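Catalase-3 (Neurospora crassa, PDB 4AJ9) uses heme to break down hydrogen peroxide into oxygen and water, and probably protects the cell from its toxic effects. Local coordinates at residues 140-144 with 186-192; 183-187 with 440-444; 446-451 with 511-516. All coordinates share one frame; numbering follows the deposited sequence.

The three contacts are neighbours on one side of the chain's centre, with centres about 8 Å apart for interactions 1 and 2, about 13 Å for 2 and 3, and about 14 Å for 1 and 3. In interaction 1, F143 lies on the heme, and side chains of helix 187-193 pack behind its loop. Segment 183-187 of interaction 2 leads into that helix and shares A186 and L187 with interaction 1; S185 OG makes a probable hydrogen bond with F144 O at 2.9 Å. Helix 443-450 serves interactions 2 and 3, and T443 O accepts a probable hydrogen bond from H512 NE2 at 2.9 Å. F448 packs on W192, tying interaction 3 back to interaction 1.

Interaction 1: residues 140-144 with 186-192; sequences IPVFF and ALHTLFW. With HEM (protoporphyrin IX containing Fe), chain Y.
P141 sets the CG-CD edge of its ring on the face of the W192 indole where the loop after strand 131-138 of the catalase heme domain, which contributes F143 to the heme pocket, is backed by helix 187-193. P141 CD sits 3.5 Å from the centroid of the six-membered ring of W192, only 4° off its normal, a CH-pi contact. Nearer the backbone, I140 lays CG2 against W192 CB at 3.5 Å. With CG1 of I140 beside the backbone N (chi1 -72°), CG2 stands anti to that N, where it makes this touch. Replacing W192 by an alanine is likely to open a gap beside the P141 CG-CD edge and leave F448, which stacks on the indole, without its aromatic partner.

One turn earlier in the helix, smaller groups make similar contacts. V142 places CG2 over the H188 imidazole, 3.7 Å from its centroid, while H188 ND1 is held by the carbonyl of T294, fixing the ring's rotation. T189 uses both of its branches: OG1 donates to V142 O, although its modelled position is less certain, and CG2, anti to the backbone N, lands over the centre of the F144 ring, 3.5 Å from the centroid. F143 turns the other way, toward the heme, so the loop separates cofactor from helix; its ring lies between the heme vinyl carbon CAB on one face and F144 CD2 on the other. A water bridges the backbones, donating to F143 O at 2.9 Å and accepting from T189 N.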
loop_
_atom_site.group_PDB
_atom_site.type_symbol
_atom_site.label_atom_id
_atom_site.label_comp_id
_atom_site.label_asym_id
_atom_site.label_seq_id
_atom_site.Cartn_x
_atom_site.Cartn_y
_atom_site.Cartn_z
ATOM N N ILE C 140 15.217 -27.500 13.293
ATOM C CA ILE C 140 14.578 -28.541 14.106
ATOM C C ILE C 140 13.610 -29.282 13.185
ATOM O O ILE C 140 12.952 -28.658 12.363
ATOM C CB ILE C 140 13.812 -27.910 15.271
ATOM C CG1 ILE C 140 14.809 -27.374 16.309
ATOM C CG2 ILE C 140 12.821 -28.896 15.893
ATOM C CD1 ILE C 140 14.166 -26.450 17.349
ATOM N N PRO C 141 13.555 -30.623 13.292
ATOM C CA PRO C 141 12.907 -31.432 12.249
ATOM C C PRO C 141 11.403 -31.589 12.402
ATOM O O PRO C 141 10.778 -32.194 11.539
ATOM C CB PRO C 141 13.582 -32.802 12.405
ATOM C CG PRO C 141 13.958 -32.855 13.847
ATOM C CD PRO C 141 14.376 -31.444 14.196
ATOM N N VAL C 142 10.836 -31.073 13.486
ATOM C CA VAL C 142 9.405 -31.193 13.713
ATOM C C VAL C 142 8.817 -29.829 14.056
ATOM O O VAL C 142 9.496 -28.969 14.605
ATOM C CB VAL C 142 9.088 -32.184 14.860
ATOM C CG1 VAL C 142 9.495 -33.606 14.466
ATOM C CG2 VAL C 142 9.785 -31.737 16.154
ATOM N N PHE C 143 7.549 -29.631 13.740
ATOM C CA PHE C 143 6.912 -28.369 14.061
ATOM C C PHE C 143 5.853 -28.506 15.159
ATOM O O PHE C 143 5.429 -29.612 15.468
ATOM C CB PHE C 143 6.336 -27.714 12.816
ATOM C CG PHE C 143 6.188 -26.226 12.953
ATOM C CD1 PHE C 143 7.306 -25.407 12.939
ATOM C CD2 PHE C 143 4.949 -25.657 13.144
ATOM C CE1 PHE C 143 7.180 -24.037 13.080
ATOM C CE2 PHE C 143 4.813 -24.291 13.296
ATOM C CZ PHE C 143 5.931 -23.477 13.269
ATOM N N PHE C 144 5.425 -27.379 15.730
ATOM C CA PHE C 144 4.555 -27.370 16.915
ATOM C C PHE C 144 3.149 -27.905 16.698
ATOM O O PHE C 144 2.528 -28.436 17.625
ATOM C CB PHE C 144 4.380 -25.947 17.463
ATOM C CG PHE C 144 5.637 -25.330 18.008
ATOM C CD1 PHE C 144 6.076 -25.622 19.296
ATOM C CD2 PHE C 144 6.353 -24.424 17.253
ATOM C CE1 PHE C 144 7.224 -25.022 19.809
ATOM C CE2 PHE C 144 7.505 -23.821 17.757
ATOM C CZ PHE C 144 7.936 -24.117 19.032
ATOM N N ALA C 186 2.460 -29.571 20.489
ATOM C CA ALA C 186 3.567 -28.610 20.542
ATOM C C ALA C 186 4.736 -29.110 21.381
ATOM O O ALA C 186 5.834 -28.558 21.318
ATOM C CB ALA C 186 3.070 -27.252 21.084
ATOM N N LEU C 187 4.520 -30.168 22.156
ATOM C CA LEU C 187 5.543 -30.576 23.121
ATOM C C LEU C 187 6.831 -31.052 22.459
ATOM O O LEU C 187 7.926 -30.935 23.034
ATOM C CB LEU C 187 5.002 -31.638 24.079
ATOM C CG LEU C 187 3.904 -31.111 25.002
ATOM C CD1 LEU C 187 3.175 -32.264 25.667
ATOM C CD2 LEU C 187 4.469 -30.134 26.043
ATOM N N HIS C 188 6.724 -31.580 21.249
ATOM C CA HIS C 188 7.913 -32.148 20.622
ATOM C C HIS C 188 8.859 -31.033 20.215
ATOM O O HIS C 188 10.017 -30.999 20.644
ATOM C CB HIS C 188 7.564 -33.069 19.441
ATOM C CG HIS C 188 8.714 -33.918 18.978
ATOM N ND1 HIS C 188 8.630 -34.761 17.887
ATOM C CD2 HIS C 188 9.977 -34.047 19.454
ATOM C CE1 HIS C 188 9.791 -35.367 17.711
ATOM N NE2 HIS C 188 10.628 -34.949 18.646
ATOM N N THR C 189 8.369 -30.103 19.405
ATOM C CA THR C 189 9.199 -28.982 19.001
ATOM C C THR C 189 9.676 -28.215 20.230
ATOM O O THR C 189 10.800 -27.725 20.261
ATOM C CB THR C 189 8.459 -28.045 18.015
ATOM O OG1 THR C 189 8.073 -28.792 16.859
ATOM C CG2 THR C 189 9.368 -26.894 17.568
ATOM N N LEU C 190 8.836 -28.138 21.261
ATOM C CA LEU C 190 9.232 -27.459 22.485
ATOM C C LEU C 190 10.523 -28.061 23.069
ATOM O O LEU C 190 11.468 -27.337 23.383
ATOM C CB LEU C 190 8.091 -27.483 23.508
ATOM C CG LEU C 190 8.351 -26.805 24.858
ATOM C CD1 LEU C 190 8.653 -25.299 24.710
ATOM C CD2 LEU C 190 7.169 -27.041 25.782
ATOM N N PHE C 191 10.570 -29.384 23.199
ATOM C CA PHE C 191 11.759 -30.062 23.728
ATOM C C PHE C 191 13.011 -29.745 22.906
ATOM O O PHE C 191 14.094 -29.522 23.453
ATOM C CB PHE C 191 11.525 -31.582 23.813
ATOM C CG PHE C 191 10.976 -32.040 25.138
ATOM C CD1 PHE C 191 9.815 -31.485 25.653
ATOM C CD2 PHE C 191 11.642 -32.998 25.886
ATOM C CE1 PHE C 191 9.324 -31.889 26.879
ATOM C CE2 PHE C 191 11.155 -33.405 27.114
ATOM C CZ PHE C 191 9.998 -32.848 27.612
ATOM N N TRP C 192 12.868 -29.726 21.585
ATOM C CA TRP C 192 13.985 -29.367 20.721
ATOM C C TRP C 192 14.418 -27.917 20.969
ATOM O O TRP C 192 15.614 -27.607 20.992
ATOM C CB TRP C 192 13.609 -29.527 19.245
ATOM C CG TRP C 192 13.630 -30.958 18.710
ATOM C CD1 TRP C 192 12.618 -31.875 18.788
ATOM C CD2 TRP C 192 14.700 -31.605 17.992
ATOM N NE1 TRP C 192 12.993 -33.049 18.171
ATOM C CE2 TRP C 192 14.261 -32.909 17.673
ATOM C CE3 TRP C 192 15.975 -31.204 17.577
ATOM C CZ2 TRP C 192 15.054 -33.820 16.972
ATOM C CZ3 TRP C 192 16.770 -32.114 16.889
ATOM C CH2 TRP C 192 16.300 -33.407 16.587
HETATM C CHA HEM Y . 8.412 -17.384 7.322
HETATM C CHB HEM Y . 9.792 -21.969 8.196
HETATM C CHC HEM Y . 5.212 -23.091 9.302
HETATM C CHD HEM Y . 3.746 -18.803 7.590
HETATM C C1A HEM Y . 9.203 -18.505 7.502
HETATM C C2A HEM Y . 10.653 -18.579 7.361
HETATM C C3A HEM Y . 11.028 -19.844 7.619
HETATM C C4A HEM Y . 9.836 -20.616 7.908
HETATM C CMA HEM Y . 12.465 -20.421 7.598
HETATM C CAA HEM Y . 11.582 -17.381 7.028
HETATM C CBA HEM Y . 11.972 -17.356 5.553
HETATM C CGA HEM Y . 12.953 -16.233 5.341
HETATM O O1A HEM Y . 12.577 -15.211 4.717
HETATM O O2A HEM Y . 14.118 -16.354 5.808
HETATM C C1B HEM Y . 8.659 -22.691 8.516
HETATM C C2B HEM Y . 8.592 -24.128 8.716
HETATM C C3B HEM Y . 7.329 -24.442 9.045
HETATM C C4B HEM Y . 6.558 -23.214 9.034
HETATM C CMB HEM Y . 9.823 -25.054 8.580
HETATM C CAB HEM Y . 6.711 -25.832 9.327
HETATM C CBB HEM Y . 7.251 -26.938 8.802
HETATM C C1C HEM Y . 4.422 -22.060 8.854
HETATM C C2C HEM Y . 2.974 -22.087 8.712
HETATM C C3C HEM Y . 2.592 -20.890 8.260
HETATM C C4C HEM Y . 3.772 -20.089 8.057
HETATM C CMC HEM Y . 2.062 -23.273 9.079
HETATM C CAC HEM Y . 1.182 -20.408 7.897
HETATM C CBC HEM Y . 0.300 -21.281 7.407
HETATM C C1D HEM Y . 4.841 -18.020 7.374
HETATM C C2D HEM Y . 4.779 -16.665 6.889
HETATM C C3D HEM Y . 6.233 -16.222 6.808
HETATM C C4D HEM Y . 7.025 -17.353 7.241
HETATM C CMD HEM Y . 3.504 -15.869 6.542
HETATM C CAD HEM Y . 6.751 -14.854 6.337
HETATM C CBD HEM Y . 7.135 -15.008 4.869
HETATM C CGD HEM Y . 7.538 -13.669 4.312
HETATM O O1D HEM Y . 8.257 -13.650 3.284
HETATM O O2D HEM Y . 7.166 -12.630 4.914
HETATM N NA HEM Y . 8.747 -19.765 7.830
HETATM N NB HEM Y . 7.403 -22.176 8.714
HETATM N NC HEM Y . 4.871 -20.824 8.440
HETATM N ND HEM Y . 6.165 -18.395 7.564
HETATM FE FE HEM Y . 6.822 -20.334 8.043
HETATM O O HOH W 1 5.843 -30.556 18.153
#

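Interaction 2: residues 183-187 with 440-444; sequences QPSAL and DHYTQ
H441 lies against P184 and S185 where the segment leading into helix 443-450 meets the turn between helices 174-182 and 187-193, joining the catalase-related helical region to the heme domain. Just before it, D440 shapes this segment. D440 OD1 accepts from Y442 N nearly along the C-O bond and, through the syn lone pair, from T443 N at 2.9 Å. These bonds make an Asx turn and an Asx motif at the start of the helix, and D440 OD2 accepts from T443 OG1 at 2.6 Å.

H441 then points its CB at the turn, 3.7 Å from P184 O. With CG beside its own backbone N (chi1 -52°), the imidazole presents one face to the backbone of S185, whose N lies over the rim of the ring; H441 ND1 approaches S185 CA to 3.6 Å. The main chain at H441 is joined to the turn by a water that donates to H441 O at 2.7 Å and to S185 O at 2.8 Å.

Y442, at the N-cap position, reaches along P184, the two side chains pointing the same way. P184 CB comes within 3.4 Å of Y442 OH, and L187 CD1 meets Y442 CE1 at 3.5 Å, approaching the ring obliquely. The phenol oxygen is hydrogen-bonded to Q483 of helix 474-487, which also touches P184.

The fit is thus mainly van der Waals, bridged by one water, while S185 OG turns to F144 O. The join therefore probably rests on shape, with the Asx bonds of D440 likely to fix the path that brings H441 and Y442 to it.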
loop_
_atom_site.group_PDB
_atom_site.type_symbol
_atom_site.label_atom_id
_atom_site.label_comp_id
_atom_site.label_asym_id
_atom_site.label_seq_id
_atom_site.Cartn_x
_atom_site.Cartn_y
_atom_site.Cartn_z
ATOM N N GLN C 183 -2.258 -27.431 23.946
ATOM C CA GLN C 183 -2.148 -27.983 22.592
ATOM C C GLN C 183 -0.937 -28.913 22.530
ATOM O O GLN C 183 0.120 -28.533 22.017
ATOM C CB GLN C 183 -1.964 -26.831 21.588
ATOM C CG GLN C 183 -2.021 -27.233 20.114
ATOM C CD GLN C 183 -3.412 -27.657 19.714
ATOM O OE1 GLN C 183 -4.204 -26.848 19.221
ATOM N NE2 GLN C 183 -3.736 -28.927 19.960
ATOM N N PRO C 184 -1.080 -30.147 23.054
ATOM C CA PRO C 184 0.102 -30.966 23.366
ATOM C C PRO C 184 0.953 -31.382 22.168
ATOM O O PRO C 184 2.075 -31.824 22.380
ATOM C CB PRO C 184 -0.494 -32.199 24.064
ATOM C CG PRO C 184 -1.795 -31.722 24.625
ATOM C CD PRO C 184 -2.315 -30.721 23.618
ATOM N N SER C 185 0.452 -31.240 20.942
ATOM C CA SER C 185 1.278 -31.579 19.792
ATOM C C SER C 185 2.557 -30.741 19.854
ATOM O O SER C 185 3.603 -31.153 19.363
ATOM C CB SER C 185 0.528 -31.317 18.484
ATOM O OG SER C 185 0.215 -29.942 18.361
ATOM N N ALA C 186 2.460 -29.571 20.489
ATOM C CA ALA C 186 3.567 -28.610 20.542
ATOM C C ALA C 186 4.736 -29.110 21.381
ATOM O O ALA C 186 5.834 -28.558 21.318
ATOM C CB ALA C 186 3.070 -27.252 21.084
ATOM N N LEU C 187 4.520 -30.168 22.156
ATOM C CA LEU C 187 5.543 -30.576 23.121
ATOM C C LEU C 187 6.831 -31.052 22.459
ATOM O O LEU C 187 7.926 -30.935 23.034
ATOM C CB LEU C 187 5.002 -31.638 24.079
ATOM C CG LEU C 187 3.904 -31.111 25.002
ATOM C CD1 LEU C 187 3.175 -32.264 25.667
ATOM C CD2 LEU C 187 4.469 -30.134 26.043
ATOM N N ASP C 440 -0.830 -39.227 18.647
ATOM C CA ASP C 440 0.215 -39.438 19.656
ATOM C C ASP C 440 1.153 -38.238 19.782
ATOM O O ASP C 440 1.927 -37.956 18.876
ATOM C CB ASP C 440 1.013 -40.711 19.343
ATOM C CG ASP C 440 2.074 -41.025 20.394
ATOM O OD1 ASP C 440 2.682 -40.089 20.956
ATOM O OD2 ASP C 440 2.310 -42.224 20.651
ATOM N N HIS C 441 1.105 -37.558 20.926
ATOM C CA HIS C 441 1.857 -36.316 21.090
ATOM C C HIS C 441 3.060 -36.416 22.019
ATOM O O HIS C 441 3.763 -35.423 22.221
ATOM C CB HIS C 441 0.928 -35.211 21.597
ATOM C CG HIS C 441 -0.314 -35.048 20.782
ATOM N ND1 HIS C 441 -0.285 -34.832 19.420
ATOM C CD2 HIS C 441 -1.621 -35.060 21.136
ATOM C CE1 HIS C 441 -1.522 -34.715 18.968
ATOM N NE2 HIS C 441 -2.352 -34.851 19.990
ATOM N N TYR C 442 3.317 -37.607 22.561
ATOM C CA TYR C 442 4.267 -37.750 23.656
ATOM C C TYR C 442 5.406 -38.719 23.376
ATOM O O TYR C 442 6.508 -38.572 23.910
ATOM C CB TYR C 442 3.515 -38.183 24.912
ATOM C CG TYR C 442 2.333 -37.294 25.230
ATOM C CD1 TYR C 442 2.506 -36.097 25.913
ATOM C CD2 TYR C 442 1.043 -37.650 24.850
ATOM C CE1 TYR C 442 1.424 -35.279 26.214
ATOM C CE2 TYR C 442 -0.047 -36.831 25.138
ATOM C CZ TYR C 442 0.153 -35.653 25.823
ATOM O OH TYR C 442 -0.923 -34.851 26.120
ATOM N N THR C 443 5.143 -39.709 22.530
ATOM C CA THR C 443 6.133 -40.745 22.263
ATOM C C THR C 443 7.433 -40.170 21.709
ATOM O O THR C 443 8.520 -40.511 22.185
ATOM C CB THR C 443 5.566 -41.847 21.338
ATOM O OG1 THR C 443 4.497 -42.526 22.009
ATOM C CG2 THR C 443 6.647 -42.841 20.968
ATOM N N GLN C 444 7.345 -39.277 20.725
ATOM C CA GLN C 444 8.580 -38.761 20.155
ATOM C C GLN C 444 9.314 -37.730 21.010
ATOM O O GLN C 444 10.539 -37.712 21.025
ATOM C CB GLN C 444 8.402 -38.318 18.701
ATOM C CG GLN C 444 8.238 -39.506 17.791
ATOM C CD GLN C 444 8.632 -39.213 16.371
ATOM O OE1 GLN C 444 8.918 -38.061 16.010
ATOM N NE2 GLN C 444 8.635 -40.245 15.546
HETATM O O HOH W 2 4.209 -33.738 20.116
#

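Interaction 3: residues 446-451 with 511-516; sequences RLFFNS and YHNNVT
This is a polar surface contact in which the irregular segment 511-516, part of the connection from helix 489-499 toward the C-terminal domain of this long catalase, runs beside the last turns of helix 443-450. N450 is its central polar group. The carboxamide sends ND2 to two backbone carbonyls, H512 O at 3.0 Å and N514 O at 3.1 Å, both close to the amide plane; seen from the acceptors, it lies above the carbonyl plane of H512 but is only tilted from that of N514.

R446 fixes the other end of that amide. Its NE donates to N450 OD1 at 2.9 Å, in the plane of the guanidinium, and so holds the amide with ND2 facing the segment. R446 CG, anti to the backbone N (chi1 -180°), lies over one face of the H512 imidazole, 3.9 Å from the centroid; the bend at chi2 (57°) then carries the guanidinium over H512 O. A water accepts from R446 NH2 and donates to N513 OD1, while NH1 passes to I487 O. The imidazole is held by both of its nitrogens: ND1 accepts from N514 N in the ring plane, and NE2 is hydrogen-bonded to T443 O.

Farther along, S451 OG donates to L447 O within the helix and accepts from T516 N at 2.8 Å, carrying the link from the helix end to the segment. Between these polar points, L447 sets CD1 beside N514 O and turns CG toward T516 CG2.

The chemistry implies recognition mainly of backbone: N450 and S451 meet carbonyls and an amide of a segment that forms no regular strand, and the arginine that orients N450 would probably also polarise its amide.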
loop_
_atom_site.group_PDB
_atom_site.type_symbol
_atom_site.label_atom_id
_atom_site.label_comp_id
_atom_site.label_asym_id
_atom_site.label_seq_id
_atom_site.Cartn_x
_atom_site.Cartn_y
_atom_site.Cartn_z
ATOM N N ARG C 446 9.518 -38.015 24.105
ATOM C CA ARG C 446 10.261 -38.976 24.919
ATOM C C ARG C 446 11.458 -39.567 24.164
ATOM O O ARG C 446 12.567 -39.606 24.687
ATOM C CB ARG C 446 9.344 -40.083 25.438
ATOM C CG ARG C 446 10.065 -41.114 26.298
ATOM C CD ARG C 446 10.752 -40.470 27.490
ATOM N NE ARG C 446 11.394 -41.484 28.323
ATOM C CZ ARG C 446 10.806 -42.087 29.352
ATOM N NH1 ARG C 446 9.566 -41.757 29.700
ATOM N NH2 ARG C 446 11.470 -43.008 30.047
ATOM N N LEU C 447 11.233 -40.006 22.927
ATOM C CA LEU C 447 12.316 -40.512 22.090
ATOM C C LEU C 447 13.484 -39.529 22.012
ATOM O O LEU C 447 14.653 -39.918 22.094
ATOM C CB LEU C 447 11.792 -40.821 20.678
ATOM C CG LEU C 447 12.798 -41.299 19.628
ATOM C CD1 LEU C 447 13.387 -42.660 19.999
ATOM C CD2 LEU C 447 12.158 -41.361 18.238
ATOM N N PHE C 448 13.165 -38.250 21.833
ATOM C CA PHE C 448 14.195 -37.232 21.683
ATOM C C PHE C 448 14.974 -37.045 22.984
ATOM O O PHE C 448 16.206 -37.069 22.994
ATOM C CB PHE C 448 13.568 -35.914 21.221
ATOM C CG PHE C 448 14.507 -34.753 21.259
ATOM C CD1 PHE C 448 15.483 -34.601 20.282
ATOM C CD2 PHE C 448 14.398 -33.793 22.261
ATOM C CE1 PHE C 448 16.350 -33.524 20.309
ATOM C CE2 PHE C 448 15.257 -32.712 22.297
ATOM C CZ PHE C 448 16.237 -32.574 21.327
ATOM N N PHE C 449 14.251 -36.885 24.083
ATOM C CA PHE C 449 14.890 -36.731 25.381
ATOM C C PHE C 449 15.792 -37.937 25.717
ATOM O O PHE C 449 16.925 -37.765 26.185
ATOM C CB PHE C 449 13.840 -36.505 26.468
ATOM C CG PHE C 449 14.430 -36.233 27.820
ATOM C CD1 PHE C 449 14.824 -34.959 28.172
ATOM C CD2 PHE C 449 14.604 -37.261 28.735
ATOM C CE1 PHE C 449 15.383 -34.705 29.423
ATOM C CE2 PHE C 449 15.159 -37.016 29.984
ATOM C CZ PHE C 449 15.548 -35.738 30.327
ATOM N N ASN C 450 15.293 -39.152 25.483
ATOM C CA ASN C 450 16.100 -40.354 25.699
ATOM C C ASN C 450 17.407 -40.341 24.933
ATOM O O ASN C 450 18.357 -41.019 25.312
ATOM C CB ASN C 450 15.353 -41.621 25.266
ATOM C CG ASN C 450 14.214 -41.965 26.174
ATOM O OD1 ASN C 450 14.111 -41.441 27.279
ATOM N ND2 ASN C 450 13.328 -42.847 25.707
ATOM N N SER C 451 17.443 -39.607 23.824
ATOM C CA SER C 451 18.541 -39.726 22.870
ATOM C C SER C 451 19.613 -38.664 23.093
ATOM O O SER C 451 20.526 -38.524 22.290
ATOM C CB SER C 451 18.009 -39.654 21.436
ATOM O OG SER C 451 17.056 -40.683 21.197
ATOM N N TYR C 511 5.375 -43.733 28.025
ATOM C CA TYR C 511 6.779 -43.906 28.409
ATOM C C TYR C 511 7.432 -45.027 27.596
ATOM O O TYR C 511 6.791 -46.013 27.264
ATOM C CB TYR C 511 6.928 -44.249 29.895
ATOM C CG TYR C 511 6.416 -43.230 30.889
ATOM C CD1 TYR C 511 6.035 -41.944 30.497
ATOM C CD2 TYR C 511 6.322 -43.554 32.236
ATOM C CE1 TYR C 511 5.560 -41.029 31.426
ATOM C CE2 TYR C 511 5.857 -42.646 33.166
ATOM C CZ TYR C 511 5.475 -41.388 32.763
ATOM O OH TYR C 511 5.005 -40.503 33.714
ATOM N N HIS C 512 8.712 -44.872 27.284
ATOM C CA HIS C 512 9.462 -45.916 26.598
ATOM C C HIS C 512 10.929 -45.566 26.732
ATOM O O HIS C 512 11.260 -44.460 27.167
ATOM C CB HIS C 512 9.055 -46.003 25.124
ATOM C CG HIS C 512 9.491 -44.827 24.302
ATOM N ND1 HIS C 512 10.744 -44.739 23.734
ATOM C CD2 HIS C 512 8.837 -43.693 23.948
ATOM C CE1 HIS C 512 10.845 -43.601 23.066
ATOM N NE2 HIS C 512 9.702 -42.948 23.179
ATOM N N ASN C 513 11.805 -46.497 26.360
ATOM C CA ASN C 513 13.251 -46.306 26.502
ATOM C C ASN C 513 13.992 -46.259 25.174
ATOM O O ASN C 513 15.215 -46.379 25.136
ATOM C CB ASN C 513 13.843 -47.435 27.344
ATOM C CG ASN C 513 13.117 -47.613 28.652
ATOM O OD1 ASN C 513 12.848 -46.640 29.354
ATOM N ND2 ASN C 513 12.766 -48.851 28.977
ATOM N N ASN C 514 13.260 -46.102 24.080
ATOM C CA ASN C 514 13.902 -46.085 22.768
ATOM C C ASN C 514 14.815 -44.871 22.552
ATOM O O ASN C 514 14.569 -43.785 23.075
ATOM C CB ASN C 514 12.851 -46.205 21.661
ATOM C CG ASN C 514 12.207 -47.581 21.626
ATOM O OD1 ASN C 514 12.902 -48.596 21.623
ATOM N ND2 ASN C 514 10.881 -47.624 21.618
ATOM N N VAL C 515 15.885 -45.073 21.793
ATOM C CA VAL C 515 16.814 -43.997 21.481
ATOM C C VAL C 515 17.026 -43.971 19.975
ATOM O O VAL C 515 16.829 -44.977 19.300
ATOM C CB VAL C 515 18.169 -44.223 22.151
ATOM C CG1 VAL C 515 18.022 -44.227 23.670
ATOM C CG2 VAL C 515 18.771 -45.529 21.671
ATOM N N THR C 516 17.425 -42.821 19.449
ATOM C CA THR C 516 17.721 -42.706 18.024
ATOM C C THR C 516 18.941 -41.815 17.823
ATOM O O THR C 516 19.216 -40.945 18.638
ATOM C CB THR C 516 16.521 -42.152 17.231
ATOM O OG1 THR C 516 16.823 -42.181 15.833
ATOM C CG2 THR C 516 16.185 -40.718 17.661
HETATM O O HOH W 3 14.123 -44.105 29.284
#